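PDB 4F0B: thiol transferase from Phanerochaete chrysosporium, which acts as a glutathione transferase of the Ure2p class with the GST fold, and binds oxidized glutathione. Local coordinates for the interface of chains A and B. Coordinates in Å, arbitrary orientation; residue numbers count along the deposited sequence, not the author numbering. Chains: chain A/B, Thiol transferase.

Contact 1: the interface of chains A and B. Residues chain A 79-81, 86, 90, 94; chain B 110, 113-114, 117.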
loop_
_atom_site.group_PDB
_atom_site.type_symbol
_atom_site.label_atom_id
_atom_site.label_comp_id
_atom_site.label_asym_id
_atom_site.label_seq_id
_atom_site.Cartn_x
_atom_site.Cartn_y
_atom_site.Cartn_z
ATOM N N PHE A 79 10.664 3.408 19.095
ATOM C CA PHE A 79 9.383 2.992 18.484
ATOM C C PHE A 79 9.635 2.579 17.044
ATOM O O PHE A 79 10.141 3.378 16.256
ATOM C CB PHE A 79 8.382 4.169 18.504
ATOM C CG PHE A 79 7.069 3.847 17.864
ATOM C CD1 PHE A 79 6.152 3.024 18.514
ATOM C CD2 PHE A 79 6.746 4.353 16.605
ATOM C CE1 PHE A 79 4.938 2.700 17.929
ATOM C CE2 PHE A 79 5.529 4.032 16.007
ATOM C CZ PHE A 79 4.612 3.203 16.687
ATOM N N PRO A 80 9.266 1.350 16.663
ATOM C CA PRO A 80 9.583 0.881 15.306
ATOM C C PRO A 80 8.495 1.222 14.288
ATOM O O PRO A 80 7.300 1.209 14.598
ATOM C CB PRO A 80 9.681 -0.651 15.482
ATOM C CG PRO A 80 8.670 -0.956 16.576
ATOM C CD PRO A 80 8.717 0.262 17.513
ATOM N N VAL A 81 8.917 1.531 13.064
ATOM C CA VAL A 81 7.967 1.725 11.966
ATOM C C VAL A 81 8.517 1.021 10.741
ATOM O O VAL A 81 9.667 1.265 10.324
ATOM C CB VAL A 81 7.761 3.245 11.625
ATOM C CG1 VAL A 81 6.625 3.381 10.622
ATOM C CG2 VAL A 81 7.467 4.068 12.889
ATOM N N ALA A 86 4.304 4.108 5.352
ATOM C CA ALA A 86 3.954 4.319 6.765
ATOM C C ALA A 86 5.072 5.107 7.468
ATOM O O ALA A 86 4.813 5.947 8.357
ATOM C CB ALA A 86 3.711 2.967 7.485
ATOM N N TYR A 90 4.647 8.660 9.316
ATOM C CA TYR A 90 5.077 8.834 10.701
ATOM C C TYR A 90 6.038 10.009 10.863
ATOM O O TYR A 90 5.897 10.832 11.761
ATOM C CB TYR A 90 5.805 7.575 11.174
ATOM C CG TYR A 90 6.257 7.674 12.612
ATOM C CD1 TYR A 90 5.393 7.318 13.658
ATOM C CD2 TYR A 90 7.530 8.157 12.946
ATOM C CE1 TYR A 90 5.803 7.439 14.996
ATOM C CE2 TYR A 90 7.939 8.279 14.271
ATOM C CZ TYR A 90 7.071 7.926 15.296
ATOM O OH TYR A 90 7.488 8.038 16.622
ATOM N N HIS A 94 5.392 13.547 12.949
ATOM C CA HIS A 94 6.235 13.834 14.099
ATOM C C HIS A 94 7.211 14.998 13.914
ATOM O O HIS A 94 7.581 15.653 14.893
ATOM C CB HIS A 94 6.937 12.555 14.526
ATOM C CG HIS A 94 6.024 11.614 15.237
ATOM N ND1 HIS A 94 5.115 10.802 14.577
ATOM C CD2 HIS A 94 5.816 11.424 16.561
ATOM C CE1 HIS A 94 4.406 10.138 15.475
ATOM N NE2 HIS A 94 4.824 10.483 16.683
ATOM N N LYS B 110 1.034 6.691 18.221
ATOM C CA LYS B 110 1.751 5.434 18.058
ATOM C C LYS B 110 0.829 4.315 17.603
ATOM O O LYS B 110 1.178 3.542 16.688
ATOM C CB LYS B 110 2.441 5.021 19.362
ATOM C CG LYS B 110 3.389 6.055 19.973
ATOM C CD LYS B 110 4.431 6.495 18.984
ATOM C CE LYS B 110 5.648 6.988 19.750
ATOM N NZ LYS B 110 6.503 7.965 19.079
ATOM N N SER B 113 -0.031 4.877 13.987
ATOM C CA SER B 113 1.080 4.439 13.148
ATOM C C SER B 113 1.083 2.926 12.984
ATOM O O SER B 113 1.247 2.438 11.866
ATOM C CB SER B 113 2.421 4.903 13.685
ATOM O OG SER B 113 3.448 4.422 12.830
ATOM N N GLU B 114 0.907 2.184 14.087
ATOM C CA GLU B 114 0.805 0.719 13.992
ATOM C C GLU B 114 -0.252 0.294 12.975
ATOM O O GLU B 114 -0.014 -0.598 12.152
ATOM C CB GLU B 114 0.442 0.105 15.352
ATOM C CG GLU B 114 1.560 0.127 16.380
ATOM C CD GLU B 114 1.128 -0.432 17.752
ATOM O OE1 GLU B 114 -0.088 -0.614 17.981
ATOM O OE2 GLU B 114 1.995 -0.669 18.616
ATOM N N GLN B 117 0.938 0.868 9.518
ATOM C CA GLN B 117 1.975 -0.090 9.132
ATOM C C GLN B 117 1.344 -1.408 8.662
ATOM O O GLN B 117 1.764 -1.963 7.617
ATOM C CB GLN B 117 2.912 -0.347 10.302
ATOM C CG GLN B 117 3.706 0.913 10.669
ATOM C CD GLN B 117 4.528 0.658 11.917
ATOM O OE1 GLN B 117 5.321 -0.312 11.981
ATOM N NE2 GLN B 117 4.392 1.542 12.932
HETATM O O HOH W 1 2.909 5.672 10.440
HETATM O O HOH W 2 4.265 9.996 19.209
#
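The aliphatic chain of B:Lys110 slides over the ring of A:Phe79, the two side chains running in opposite directions. Its CB, near the start of helix 109-138, meets A:Phe79 CE1 at 3.7 Å. A bend at chi2 (-55°) then carries the chain across one ring face, with CD 3.7 Å from the ring centroid in a CH-pi contact. CE passes on toward A:Phe79 CG, and NZ reaches A:Tyr90, where it lies in the phenol ring plane and donates a 2.6 Å hydrogen bond to the hydroxyl OH. A water also joins NZ to A:His94 NE2. That imidazole lies over the tyrosine ring face, while its ND1 donates to A:Tyr90 O at 2.9 Å, a bond that should fix the rotation of the histidine. The phenylalanine ring, its CG anti to the backbone N (chi1 178°), points from strand 79-82 into the partner, and B:Ser113 OG sits in plane at its edge. An alanine in place of A:Phe79 would probably open a gap beside helix 109-138 and leave the methylenes of B:Lys110 without the ring face they lie on, so that the amine is less firmly held at A:Tyr90. Farther along the helix, B:Gln117 crosses A:Val81 at about a right angle, its CD 3.6 Å from A:Val81 CA. Its NE2 donates to B:Ser113 OG at 3.0 Å and makes a weak bond to A:Pro80 O; the serine hydroxyl is linked in turn through water to A:Ala86 O. The patch joins the N-terminal domain of one subunit to the long helix of the other, an apolar and hydrogen-bonded join that is likely to hold the GST dimer together.

Contact 2: the interface of chains A and B. Residues chain A 93-94; chain B 105, 109-110, 112.
A:Gln93 reaches across to the backbone of B:Pro105, while A:His94, next to it on helix 84-95, turns its ring toward B:Pro109. The glutamine has CG anti to the backbone N (chi1 173°) and remains extended beyond it, which carries the amide to the loop ahead of helix 109-138. There NE2 donates a 2.8 Å hydrogen bond to B:Pro105 O. The acceptor lies in the amide plane, but the donor stands 41° out of the carbonyl plane and off a lone pair, and the angle at the hydrogen is 132°. This bent geometry, together with the poor order of A:Gln93, suggests a modest link. The same NE2 passes 3.8 Å from B:Pro109 CB, and the amide oxygen OE1 lies on the side of B:Tyr112, loosely. Within chain B, B:Pro105 CG sits 3.8 Å above the centre of the B:Tyr112 ring, a second-shell contact that would steady the loop presenting the carbonyl. A:His94 crosses B:Pro109 at about a right angle, bringing NE2 to 4.2 Å from the proline CB. At the ring edge, in the imidazole plane, lies the water shared with B:Lys110, 2.6 Å from A:His94 NE2. B:Pro109 thus offers an apolar ring flank and B:Pro105 its main-chain carbonyl. The site extends the dimer contact from the end of helix 84-95 to the start of the partner's long helix, a smaller, probably secondary, part of the subunit pairing.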
loop_
_atom_site.group_PDB
_atom_site.type_symbol
_atom_site.label_atom_id
_atom_site.label_comp_id
_atom_site.label_asym_id
_atom_site.label_seq_id
_atom_site.Cartn_x
_atom_site.Cartn_y
_atom_site.Cartn_z
ATOM N N GLN A 93 4.252 13.260 10.461
ATOM C CA GLN A 93 3.399 13.622 11.585
ATOM C C GLN A 93 4.223 14.142 12.762
ATOM O O GLN A 93 3.815 15.069 13.454
ATOM C CB GLN A 93 2.529 12.423 12.013
ATOM C CG GLN A 93 1.715 12.690 13.313
ATOM C CD GLN A 93 0.788 11.524 13.710
ATOM O OE1 GLN A 93 0.936 10.413 13.214
ATOM N NE2 GLN A 93 -0.181 11.793 14.583
ATOM N N HIS A 94 5.392 13.547 12.949
ATOM C CA HIS A 94 6.235 13.834 14.099
ATOM C C HIS A 94 7.211 14.998 13.914
ATOM O O HIS A 94 7.581 15.653 14.893
ATOM C CB HIS A 94 6.937 12.555 14.526
ATOM C CG HIS A 94 6.024 11.614 15.237
ATOM N ND1 HIS A 94 5.115 10.802 14.577
ATOM C CD2 HIS A 94 5.816 11.424 16.561
ATOM C CE1 HIS A 94 4.406 10.138 15.475
ATOM N NE2 HIS A 94 4.824 10.483 16.683
ATOM N N PRO B 105 -5.450 9.502 15.181
ATOM C CA PRO B 105 -4.083 9.977 14.933
ATOM C C PRO B 105 -3.576 10.973 15.970
ATOM O O PRO B 105 -2.366 11.044 16.186
ATOM C CB PRO B 105 -4.190 10.698 13.570
ATOM C CG PRO B 105 -5.473 10.290 12.991
ATOM C CD PRO B 105 -6.373 9.777 14.063
ATOM N N PRO B 109 -1.052 8.605 18.531
ATOM C CA PRO B 109 -0.171 8.640 17.350
ATOM C C PRO B 109 0.597 7.318 17.134
ATOM O O PRO B 109 0.795 6.871 16.004
ATOM C CB PRO B 109 0.807 9.793 17.641
ATOM C CG PRO B 109 0.592 10.109 19.115
ATOM C CD PRO B 109 -0.802 9.735 19.456
ATOM N N LYS B 110 1.034 6.691 18.221
ATOM C CA LYS B 110 1.751 5.434 18.058
ATOM C C LYS B 110 0.829 4.315 17.603
ATOM O O LYS B 110 1.178 3.542 16.688
ATOM C CB LYS B 110 2.441 5.021 19.362
ATOM C CG LYS B 110 3.389 6.055 19.973
ATOM C CD LYS B 110 4.431 6.495 18.984
ATOM C CE LYS B 110 5.648 6.988 19.750
ATOM N NZ LYS B 110 6.503 7.965 19.079
ATOM N N TYR B 112 -2.006 4.659 15.974
ATOM C CA TYR B 112 -2.391 4.986 14.608
ATOM C C TYR B 112 -1.285 4.574 13.634
ATOM O O TYR B 112 -1.573 4.019 12.565
ATOM C CB TYR B 112 -2.719 6.485 14.513
ATOM C CG TYR B 112 -3.108 6.924 13.133
ATOM C CD1 TYR B 112 -4.296 6.472 12.563
ATOM C CD2 TYR B 112 -2.270 7.740 12.380
ATOM C CE1 TYR B 112 -4.664 6.848 11.271
ATOM C CE2 TYR B 112 -2.627 8.123 11.079
ATOM C CZ TYR B 112 -3.823 7.672 10.553
ATOM O OH TYR B 112 -4.227 8.017 9.257
HETATM O O HOH W 3 4.265 9.996 19.209
#

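Contact 1 and contact 2 are neighbouring portions of one subunit interface, with the centres of their C-alpha atoms about 7 Å apart. A:His94 and B:Lys110 belong to both, so the water between them is a common element. Each contact sets helix 84-95 of chain A against helix 109-138 of chain B; contact 1 adds strand 79-82, whereas contact 2 takes in the loop before the partner helix. Two-fold symmetry repeats both with the chains exchanged. The larger contact 1 and the smaller contact 2 would therefore probably act together at two places in the dimer.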